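Local atomic coordinates of chromosome partition protein Smc (Pyrococcus yayanosii, PDB entry 5XEI), a protein that probably serves chromosome condensation and partitioning, as a homodimeric, DNA-binding ATPase of the SMC family with a long coiled coil. Residues Glu222-Glu225 / Arg226-Ala230; Lys276-Glu279 / Leu280-Asp284; Val318-Lys321 / Ala322-Asp325; Val328-Arg331 / Arg332-Leu336. All coordinates share one frame; numbering follows the deposited sequence.

Contact 1. Residues Glu222-Glu225 / Arg226-Ala230; sequences ERLE and RARVA
R228 and E225 meet because their side chains leave one helix differently: the arginine sets CG beside its own backbone N and then runs out straight to NE, whereas the glutamate bends at chi2 (64°) and turns its carboxylate up beside that rod. The result is an i to i+3 salt bridge in which R228 NH1 donates to E225 OE2 at 3.0 Å, on the syn lone pair of the oxygen. The bond is far from straight (136° at the hydrogen), and OE2 sits 31° out of the guanidinium plane. One turn back, L224 lays its CD2 over a face of the same guanidinium, 3.4 Å from R228 NH2, so the cation has an acid at one nitrogen and a methyl against its flat side. E222 and R226 form a looser i to i+4 pair: OE1 lies 3.3 Å from NH2 but well out of the guanidinium plane, and charge alone joins them. R223 brings a second guanidinium up to R226, an arrangement of like charges whose exact placement is doubtful. Beneath these side chains the helix repeats its bonds, such as A227 N to R223 O at 3.0 Å. Inward, probably within the joint of the arm, L224 and A227 pack on helix 298-315, V229 on helix 285-289. A leucine in place of R228 carries no charge, which would probably leave E225 without its partner along this helix and end the long, weak pairing with E309. One pair here thus combines charge with a bent hydrogen bond, while the other relies on charge alone.

Contact 2. Residues Lys276-Glu279 / Leu280-Asp284; sequences KRRE and LKHFD
R278 and H282 meet one turn apart, and the arginine can be followed outward from its root. Its CB lies 3.9 Å from K281 CD, where the extended lysine crosses it at about a right angle. CG, set anti to the backbone N (chi1 163°), keeps to the same lysine and is the first atom to approach the imidazole. NE passes 3.8 Å from H282 CE1. At CZ the two groups meet squarely: H282 CE1 stands 3.5 Å from CZ over the centre of the guanidinium face, the planes 88° apart, the imidazole edge-on to that face. Beyond it, NH1 turns to a salt bridge with E275. The carbonyl O of R278 in turn sits over a face of the imidazole. Further round, E279 OE1 comes to the edge of the F283 ring, 3.1 Å from CE2, while OE2 of E279 makes a weak, charge-assisted bond with K276 NZ. In the backbone, L280 N bonds to R277 O at 3.1 Å. Probably in the joint of the arm, helix 261-278 runs beside helix 170-246, where K276 and E279 rest on L232 and L280 on L233, before the chain turns into helix 285-289.

Contact 3. Residues Val318-Lys321 / Ala322-Asp325; sequences VNMK and AIED
K321 O receives the shortest sound polar bond of this turn, from D325 N at 2.7 Å, nearly straight at 163° and close to the line of the carbonyl bond. It is the first full i to i+4 bond of the segment. The two before it are shorter-range: A322 N reaches N319 O at 3.1 Å and I323 N reaches M320 O at 3.3 Å, each donor standing well above the carbonyl plane, as where a chain is winding into a helix. Here helix 321-383 begins, and N319 makes the capping bond: with CG anti to its backbone N (chi1 164°), OD1 turns back to accept weakly from K321 N at 3.2 Å, the i to i+2 bond of an Asx turn. Its other branch is used as well, ND2 bonding to E210 of helix 170-246, so both ends of the amide have partners, which probably limits its rotation. Across the turn M320 and I323 run alongside each other in the same direction, with the methyl CE of M320 3.8 Å from I323 CD1. M320 continues onto A214 and L218, and I323 onto L215. D325 folds its side chain back along the helix towards the starting turn: CG lies 3.4 Å from K321 O, and OD2 3.7 Å from K321 CB. With an alanine here the carboxylate goes, which would probably leave K321 CB less covered and take a negative charge from the first turn, where it may suit the helix dipole. The amine of K321 itself heads away from this carboxylate, its chain bent at chi2.

Contact 4. Residues Val328-Arg331 / Arg332-Leu336; sequences VVER and RYLEL
V328-R331 and R332-L336 are consecutive turns of one helix, stitched by four i to i+4 bonds. R332 N lies 3.3 Å from V328 O, the longest of the set; Y333 N to V329 O and L334 N to E330 O are each 2.8 Å. E335 N completes the run on R331 O at 2.9 Å in a noticeably bent hydrogen bond, 134° at the hydrogen. The side chains add little polar bonding across this turn; the backbone bonds carry the contact, and the CB atoms of R332 and Y333 lie beside carbonyls of the preceding turn, V329 O and E330 O, as a matter of course in a helix. E330 reaches forward along the helix towards L334. With CG anti to its backbone N (chi1 173°) and the chain bent at chi2, it carries OE1 to 4.2 Å from L334 CG, obliquely across that side chain and slanting towards the Y333 ring. These are loose van der Waals approaches. The phenol of Y333 heads off to the next turn, where OH makes a weak hydrogen bond with K337 NZ. Helix 321-383 runs here against helix 170-246 in an antiparallel coiled coil: R332 meets V200, E330 packs on L204, and Y333 rests on both K201 and L204.

The four contacts are beads along the arm of this head, coiled-coil and joint construct, their centres 74, 81, 51 and 37 Å from the centre of the chain for contacts 1 to 4. Contacts 1 and 2, centres 13 Å apart and probably both in the joint, touch directly: F283 of contact 2 packs on contact 1, CE1 lying 4.0 Å from E225 OE1 and CD1 4.0 Å from V229 CG2. Contact 3, at the entry to helix 321-383, is followed by contact 4 further along it, centres 16 Å apart; both lean on helix 170-246, which carries contact 1. About 10 Å separates the nearest atoms of contacts 1 and 3. All four lie away from the predicted ATP-binding residues around K39.

Contact 1. Residues Glu222-Glu225 / Arg226-Ala230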
loop_
_atom_site.group_PDB
_atom_site.type_symbol
_atom_site.label_atom_id
_atom_site.label_comp_id
_atom_site.label_asym_id
_atom_site.label_seq_id
_atom_site.Cartn_x
_atom_site.Cartn_y
_atom_site.Cartn_z
ATOM N N GLU A 222 48.769 -34.007 30.557
ATOM C CA GLU A 222 49.257 -35.268 30.020
ATOM C C GLU A 222 50.747 -35.442 30.261
ATOM O O GLU A 222 51.200 -36.522 30.655
ATOM C CB GLU A 222 48.963 -35.350 28.537
ATOM C CG GLU A 222 47.522 -35.457 28.274
ATOM C CD GLU A 222 47.243 -36.523 27.253
ATOM O OE1 GLU A 222 48.075 -36.690 26.323
ATOM O OE2 GLU A 222 46.225 -37.236 27.425
ATOM N N ARG A 223 51.535 -34.402 29.999
ATOM C CA ARG A 223 52.949 -34.515 30.328
ATOM C C ARG A 223 53.123 -34.775 31.820
ATOM O O ARG A 223 53.872 -35.678 32.216
ATOM C CB ARG A 223 53.712 -33.271 29.854
ATOM C CG ARG A 223 54.042 -33.288 28.345
ATOM C CD ARG A 223 55.237 -34.220 27.922
ATOM N NE ARG A 223 55.149 -35.616 28.373
ATOM C CZ ARG A 223 56.128 -36.530 28.285
ATOM N NH1 ARG A 223 57.294 -36.233 27.699
ATOM N NH2 ARG A 223 55.924 -37.775 28.749
ATOM N N LEU A 224 52.356 -34.074 32.660
ATOM C CA LEU A 224 52.440 -34.309 34.095
ATOM C C LEU A 224 52.188 -35.773 34.452
ATOM O O LEU A 224 52.783 -36.286 35.404
ATOM C CB LEU A 224 51.458 -33.400 34.840
ATOM C CG LEU A 224 51.383 -33.611 36.353
ATOM C CD1 LEU A 224 52.733 -33.349 36.995
ATOM C CD2 LEU A 224 50.305 -32.729 36.963
ATOM N N GLU A 225 51.341 -36.478 33.703
ATOM C CA GLU A 225 51.053 -37.832 34.154
ATOM C C GLU A 225 52.085 -38.842 33.681
ATOM O O GLU A 225 52.421 -39.768 34.427
ATOM C CB GLU A 225 49.653 -38.276 33.726
ATOM C CG GLU A 225 49.052 -39.385 34.639
ATOM C CD GLU A 225 48.799 -38.950 36.117
ATOM O OE1 GLU A 225 48.190 -39.735 36.889
ATOM O OE2 GLU A 225 49.202 -37.836 36.528
ATOM N N ARG A 226 52.611 -38.693 32.469
ATOM C CA ARG A 226 53.691 -39.574 32.046
ATOM C C ARG A 226 54.918 -39.390 32.947
ATOM O O ARG A 226 55.517 -40.365 33.418
ATOM C CB ARG A 226 54.015 -39.310 30.576
ATOM C CG ARG A 226 52.808 -39.108 29.612
ATOM C CD ARG A 226 53.286 -39.267 28.122
ATOM N NE ARG A 226 52.358 -38.804 27.058
ATOM C CZ ARG A 226 52.087 -37.525 26.760
ATOM N NH1 ARG A 226 52.646 -36.568 27.474
ATOM N NH2 ARG A 226 51.248 -37.188 25.766
ATOM N N ALA A 227 55.257 -38.136 33.259
ATOM C CA ALA A 227 56.295 -37.859 34.246
ATOM C C ALA A 227 56.011 -38.538 35.581
ATOM O O ALA A 227 56.937 -38.979 36.272
ATOM C CB ALA A 227 56.439 -36.351 34.440
ATOM N N ARG A 228 54.745 -38.627 35.977
ATOM C CA ARG A 228 54.448 -39.324 37.224
ATOM C C ARG A 228 54.719 -40.816 37.092
ATOM O O ARG A 228 55.207 -41.453 38.033
ATOM C CB ARG A 228 53.006 -39.076 37.646
ATOM C CG ARG A 228 52.818 -37.736 38.276
ATOM C CD ARG A 228 51.375 -37.496 38.631
ATOM N NE ARG A 228 51.223 -36.177 39.221
ATOM C CZ ARG A 228 50.062 -35.563 39.380
ATOM N NH1 ARG A 228 48.938 -36.152 38.978
ATOM N NH2 ARG A 228 50.039 -34.354 39.930
ATOM N N VAL A 229 54.420 -41.391 35.928
ATOM C CA VAL A 229 54.716 -42.803 35.737
ATOM C C VAL A 229 56.227 -43.016 35.649
ATOM O O VAL A 229 56.758 -44.004 36.181
ATOM C CB VAL A 229 53.973 -43.344 34.498
ATOM C CG1 VAL A 229 54.256 -44.803 34.320
ATOM C CG2 VAL A 229 52.471 -43.140 34.640
ATOM N N ALA A 230 56.938 -42.076 35.014
ATOM C CA ALA A 230 58.392 -42.156 34.894
ATOM C C ALA A 230 59.062 -42.143 36.260
ATOM O O ALA A 230 59.789 -43.077 36.613
ATOM C CB ALA A 230 58.918 -41.003 34.041
#

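Contact 2. Residues Lys276-Glu279 / Leu280-Asp284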
loop_
_atom_site.group_PDB
_atom_site.type_symbol
_atom_site.label_atom_id
_atom_site.label_comp_id
_atom_site.label_asym_id
_atom_site.label_seq_id
_atom_site.Cartn_x
_atom_site.Cartn_y
_atom_site.Cartn_z
ATOM N N LYS A 276 54.358 -49.574 45.584
ATOM C CA LYS A 276 54.789 -48.754 44.455
ATOM C C LYS A 276 55.254 -49.593 43.253
ATOM O O LYS A 276 55.775 -49.013 42.300
ATOM C CB LYS A 276 55.884 -47.764 44.897
ATOM C CG LYS A 276 55.351 -46.446 45.543
ATOM C CD LYS A 276 54.770 -45.418 44.554
ATOM C CE LYS A 276 53.639 -44.563 45.134
ATOM N NZ LYS A 276 52.330 -44.787 44.442
ATOM N N ARG A 277 55.093 -50.924 43.264
ATOM C CA ARG A 277 55.179 -51.748 42.055
ATOM C C ARG A 277 53.790 -52.082 41.549
ATOM O O ARG A 277 53.470 -51.903 40.368
ATOM C CB ARG A 277 55.874 -53.100 42.294
ATOM C CG ARG A 277 56.894 -53.257 43.367
ATOM C CD ARG A 277 57.444 -54.700 43.410
ATOM N NE ARG A 277 56.499 -55.552 44.008
ATOM C CZ ARG A 277 56.655 -56.141 45.121
ATOM N NH1 ARG A 277 57.744 -56.010 45.757
ATOM N NH2 ARG A 277 55.735 -56.885 45.593
ATOM N N ARG A 278 52.983 -52.630 42.451
ATOM C CA ARG A 278 51.599 -52.945 42.155
ATOM C C ARG A 278 50.812 -51.705 41.747
ATOM O O ARG A 278 49.794 -51.811 41.054
ATOM C CB ARG A 278 50.996 -53.623 43.377
ATOM C CG ARG A 278 49.520 -53.667 43.433
ATOM C CD ARG A 278 49.075 -53.213 44.790
ATOM N NE ARG A 278 47.641 -53.369 44.875
ATOM C CZ ARG A 278 46.784 -52.373 45.040
ATOM N NH1 ARG A 278 47.192 -51.115 45.148
ATOM N NH2 ARG A 278 45.502 -52.650 45.072
ATOM N N GLU A 279 51.288 -50.522 42.136
ATOM C CA GLU A 279 50.645 -49.275 41.739
ATOM C C GLU A 279 50.555 -49.140 40.223
ATOM O O GLU A 279 49.561 -48.616 39.698
ATOM C CB GLU A 279 51.433 -48.115 42.334
ATOM C CG GLU A 279 50.654 -46.870 42.662
ATOM C CD GLU A 279 50.955 -45.780 41.672
ATOM O OE1 GLU A 279 51.457 -46.142 40.594
ATOM O OE2 GLU A 279 50.742 -44.586 41.975
ATOM N N LEU A 280 51.578 -49.609 39.508
ATOM C CA LEU A 280 51.633 -49.480 38.056
ATOM C C LEU A 280 50.921 -50.600 37.334
ATOM O O LEU A 280 50.691 -50.485 36.123
ATOM C CB LEU A 280 53.067 -49.449 37.543
ATOM C CG LEU A 280 54.009 -48.482 38.230
ATOM C CD1 LEU A 280 54.600 -49.115 39.471
ATOM C CD2 LEU A 280 55.055 -48.114 37.238
ATOM N N LYS A 281 50.591 -51.686 38.039
ATOM C CA LYS A 281 49.690 -52.687 37.481
ATOM C C LYS A 281 48.379 -52.052 37.036
ATOM O O LYS A 281 47.678 -52.610 36.183
ATOM C CB LYS A 281 49.439 -53.799 38.520
ATOM C CG LYS A 281 50.724 -54.486 39.036
ATOM C CD LYS A 281 50.441 -55.569 40.099
ATOM C CE LYS A 281 51.722 -56.261 40.596
ATOM N NZ LYS A 281 51.439 -57.225 41.702
ATOM N N HIS A 282 48.066 -50.872 37.565
ATOM C CA HIS A 282 46.798 -50.204 37.338
ATOM C C HIS A 282 46.928 -48.988 36.426
ATOM O O HIS A 282 45.949 -48.261 36.232
ATOM C CB HIS A 282 46.193 -49.823 38.689
ATOM C CG HIS A 282 46.146 -50.966 39.654
ATOM N ND1 HIS A 282 46.204 -50.794 41.021
ATOM C CD2 HIS A 282 46.053 -52.302 39.448
ATOM C CE1 HIS A 282 46.144 -51.973 41.616
ATOM N NE2 HIS A 282 46.053 -52.904 40.683
ATOM N N PHE A 283 48.104 -48.747 35.862
ATOM C CA PHE A 283 48.262 -47.731 34.834
ATOM C C PHE A 283 48.155 -48.376 33.463
ATOM O O PHE A 283 48.646 -49.488 33.250
ATOM C CB PHE A 283 49.600 -47.005 34.958
ATOM C CG PHE A 283 49.581 -45.856 35.927
ATOM C CD1 PHE A 283 48.930 -44.679 35.618
ATOM C CD2 PHE A 283 50.227 -45.953 37.141
ATOM C CE1 PHE A 283 48.916 -43.632 36.504
ATOM C CE2 PHE A 283 50.223 -44.909 38.022
ATOM C CZ PHE A 283 49.570 -43.743 37.703
ATOM N N ASP A 284 47.520 -47.665 32.533
ATOM C CA ASP A 284 47.294 -48.203 31.197
ATOM C C ASP A 284 48.608 -48.593 30.524
ATOM O O ASP A 284 49.662 -47.992 30.758
ATOM C CB ASP A 284 46.546 -47.189 30.333
ATOM C CG ASP A 284 45.145 -46.924 30.841
ATOM O OD1 ASP A 284 44.732 -47.603 31.809
ATOM O OD2 ASP A 284 44.455 -46.048 30.270
#

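Contact 3. Residues Val318-Lys321 / Ala322-Asp325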
loop_
_atom_site.group_PDB
_atom_site.type_symbol
_atom_site.label_atom_id
_atom_site.label_comp_id
_atom_site.label_asym_id
_atom_site.label_seq_id
_atom_site.Cartn_x
_atom_site.Cartn_y
_atom_site.Cartn_z
ATOM N N VAL A 318 40.237 -23.049 34.512
ATOM C CA VAL A 318 39.976 -23.270 33.100
ATOM C C VAL A 318 38.585 -23.867 32.956
ATOM O O VAL A 318 38.061 -24.515 33.858
ATOM C CB VAL A 318 41.028 -24.169 32.421
ATOM C CG1 VAL A 318 42.439 -23.751 32.833
ATOM C CG2 VAL A 318 40.756 -25.641 32.707
ATOM N N ASN A 319 37.981 -23.626 31.800
ATOM C CA ASN A 319 36.607 -24.030 31.517
ATOM C C ASN A 319 36.667 -25.025 30.365
ATOM O O ASN A 319 36.868 -24.640 29.214
ATOM C CB ASN A 319 35.751 -22.806 31.184
ATOM C CG ASN A 319 34.427 -23.161 30.513
ATOM O OD1 ASN A 319 33.869 -24.248 30.714
ATOM N ND2 ASN A 319 33.904 -22.226 29.724
ATOM N N MET A 320 36.508 -26.309 30.652
ATOM C CA MET A 320 36.724 -27.256 29.573
ATOM C C MET A 320 35.540 -27.355 28.629
ATOM O O MET A 320 35.709 -27.843 27.499
ATOM C CB MET A 320 37.074 -28.629 30.130
ATOM C CG MET A 320 38.217 -28.590 31.113
ATOM S SD MET A 320 39.358 -29.894 30.637
ATOM C CE MET A 320 39.977 -29.154 29.128
ATOM N N LYS A 321 34.359 -26.891 29.051
ATOM C CA LYS A 321 33.252 -26.777 28.111
ATOM C C LYS A 321 33.648 -25.936 26.902
ATOM O O LYS A 321 33.111 -26.129 25.805
ATOM C CB LYS A 321 32.032 -26.168 28.797
ATOM C CG LYS A 321 31.820 -26.637 30.212
ATOM C CD LYS A 321 30.869 -27.828 30.266
ATOM C CE LYS A 321 31.009 -28.630 31.581
ATOM N NZ LYS A 321 30.557 -30.068 31.447
ATOM N N ALA A 322 34.609 -25.025 27.085
ATOM C CA ALA A 322 35.007 -24.106 26.025
ATOM C C ALA A 322 35.407 -24.832 24.744
ATOM O O ALA A 322 35.110 -24.357 23.646
ATOM C CB ALA A 322 36.154 -23.216 26.501
ATOM N N ILE A 323 36.100 -25.966 24.852
ATOM C CA ILE A 323 36.529 -26.654 23.642
ATOM C C ILE A 323 35.322 -27.048 22.807
ATOM O O ILE A 323 35.325 -26.904 21.575
ATOM C CB ILE A 323 37.401 -27.870 23.988
ATOM C CG1 ILE A 323 38.724 -27.412 24.594
ATOM C CG2 ILE A 323 37.620 -28.748 22.758
ATOM C CD1 ILE A 323 39.390 -28.485 25.454
ATOM N N GLU A 324 34.265 -27.532 23.451
ATOM C CA GLU A 324 33.092 -27.874 22.657
ATOM C C GLU A 324 32.217 -26.649 22.396
ATOM O O GLU A 324 31.595 -26.554 21.332
ATOM C CB GLU A 324 32.285 -28.986 23.335
ATOM C CG GLU A 324 32.988 -30.351 23.454
ATOM C CD GLU A 324 33.788 -30.764 22.201
ATOM O OE1 GLU A 324 34.945 -31.239 22.349
ATOM O OE2 GLU A 324 33.262 -30.617 21.079
ATOM N N ASP A 325 32.162 -25.700 23.347
ATOM C CA ASP A 325 31.358 -24.491 23.167
ATOM C C ASP A 325 31.824 -23.690 21.961
ATOM O O ASP A 325 31.008 -23.139 21.214
ATOM C CB ASP A 325 31.415 -23.616 24.422
ATOM C CG ASP A 325 30.410 -24.044 25.497
ATOM O OD1 ASP A 325 29.529 -24.878 25.185
ATOM O OD2 ASP A 325 30.501 -23.545 26.654
#

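Contact 4. Residues Val328-Arg331 / Arg332-Leu336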
loop_
_atom_site.group_PDB
_atom_site.type_symbol
_atom_site.label_atom_id
_atom_site.label_comp_id
_atom_site.label_asym_id
_atom_site.label_seq_id
_atom_site.Cartn_x
_atom_site.Cartn_y
_atom_site.Cartn_z
ATOM N N VAL A 328 30.353 -24.821 18.592
ATOM C CA VAL A 328 28.937 -24.533 18.440
ATOM C C VAL A 328 28.710 -23.058 18.149
ATOM O O VAL A 328 27.815 -22.687 17.373
ATOM C CB VAL A 328 28.183 -24.997 19.693
ATOM C CG1 VAL A 328 26.968 -24.221 19.898
ATOM C CG2 VAL A 328 27.830 -26.378 19.553
ATOM N N VAL A 329 29.510 -22.188 18.760
ATOM C CA VAL A 329 29.272 -20.772 18.556
ATOM C C VAL A 329 29.855 -20.348 17.225
ATOM O O VAL A 329 29.310 -19.466 16.550
ATOM C CB VAL A 329 29.841 -19.955 19.726
ATOM C CG1 VAL A 329 29.668 -18.479 19.475
ATOM C CG2 VAL A 329 29.163 -20.343 21.026
ATOM N N GLU A 330 30.929 -20.998 16.793
ATOM C CA GLU A 330 31.475 -20.684 15.486
ATOM C C GLU A 330 30.491 -21.039 14.363
ATOM O O GLU A 330 30.276 -20.241 13.442
ATOM C CB GLU A 330 32.812 -21.382 15.302
ATOM C CG GLU A 330 33.285 -21.204 13.912
ATOM C CD GLU A 330 34.261 -20.070 13.838
ATOM O OE1 GLU A 330 34.282 -19.399 12.797
ATOM O OE2 GLU A 330 34.987 -19.844 14.823
ATOM N N ARG A 331 29.880 -22.229 14.422
ATOM C CA ARG A 331 28.848 -22.556 13.439
ATOM C C ARG A 331 27.762 -21.495 13.416
ATOM O O ARG A 331 27.345 -21.050 12.341
ATOM C CB ARG A 331 28.236 -23.938 13.700
ATOM C CG ARG A 331 29.241 -25.065 13.726
ATOM C CD ARG A 331 28.593 -26.454 13.732
ATOM N NE ARG A 331 29.160 -27.277 14.799
ATOM C CZ ARG A 331 30.121 -28.184 14.622
ATOM N NH1 ARG A 331 30.573 -28.879 15.665
ATOM N NH2 ARG A 331 30.643 -28.392 13.411
ATOM N N ARG A 332 27.313 -21.049 14.586
ATOM C CA ARG A 332 26.322 -19.980 14.621
ATOM C C ARG A 332 26.874 -18.711 13.978
ATOM O O ARG A 332 26.173 -18.020 13.229
ATOM C CB ARG A 332 25.886 -19.716 16.061
ATOM C CG ARG A 332 24.642 -18.871 16.152
ATOM C CD ARG A 332 24.292 -18.490 17.571
ATOM N NE ARG A 332 23.258 -17.454 17.560
ATOM C CZ ARG A 332 22.963 -16.667 18.597
ATOM N NH1 ARG A 332 23.614 -16.788 19.752
ATOM N NH2 ARG A 332 22.011 -15.756 18.481
ATOM N N TYR A 333 28.148 -18.414 14.225
ATOM C CA TYR A 333 28.766 -17.248 13.615
ATOM C C TYR A 333 28.734 -17.354 12.101
ATOM O O TYR A 333 28.167 -16.495 11.420
ATOM C CB TYR A 333 30.194 -17.106 14.111
ATOM C CG TYR A 333 30.846 -15.823 13.704
ATOM C CD1 TYR A 333 30.362 -14.604 14.158
ATOM C CD2 TYR A 333 31.969 -15.825 12.891
ATOM C CE1 TYR A 333 30.965 -13.413 13.792
ATOM C CE2 TYR A 333 32.583 -14.648 12.528
ATOM C CZ TYR A 333 32.079 -13.446 12.981
ATOM O OH TYR A 333 32.693 -12.278 12.608
ATOM N N LEU A 334 29.322 -18.424 11.555
ATOM C CA LEU A 334 29.370 -18.574 10.105
ATOM C C LEU A 334 27.980 -18.631 9.492
ATOM O O LEU A 334 27.819 -18.317 8.302
ATOM C CB LEU A 334 30.166 -19.818 9.707
ATOM C CG LEU A 334 31.662 -19.555 9.543
ATOM C CD1 LEU A 334 32.394 -20.785 9.088
ATOM C CD2 LEU A 334 31.934 -18.395 8.591
ATOM N N GLU A 335 26.964 -18.984 10.272
ATOM C CA GLU A 335 25.673 -19.032 9.625
ATOM C C GLU A 335 24.983 -17.690 9.619
ATOM O O GLU A 335 24.283 -17.364 8.659
ATOM C CB GLU A 335 24.793 -20.066 10.282
ATOM C CG GLU A 335 24.929 -21.358 9.578
ATOM C CD GLU A 335 23.955 -22.368 10.087
ATOM O OE1 GLU A 335 22.749 -22.026 10.218
ATOM O OE2 GLU A 335 24.419 -23.498 10.374
ATOM N N LEU A 336 25.164 -16.904 10.677
ATOM C CA LEU A 336 24.685 -15.529 10.637
ATOM C C LEU A 336 25.337 -14.746 9.491
ATOM O O LEU A 336 24.659 -13.979 8.803
ATOM C CB LEU A 336 24.939 -14.860 11.982
ATOM C CG LEU A 336 24.155 -15.348 13.188
ATOM C CD1 LEU A 336 24.647 -14.611 14.425
ATOM C CD2 LEU A 336 22.663 -15.101 12.989
#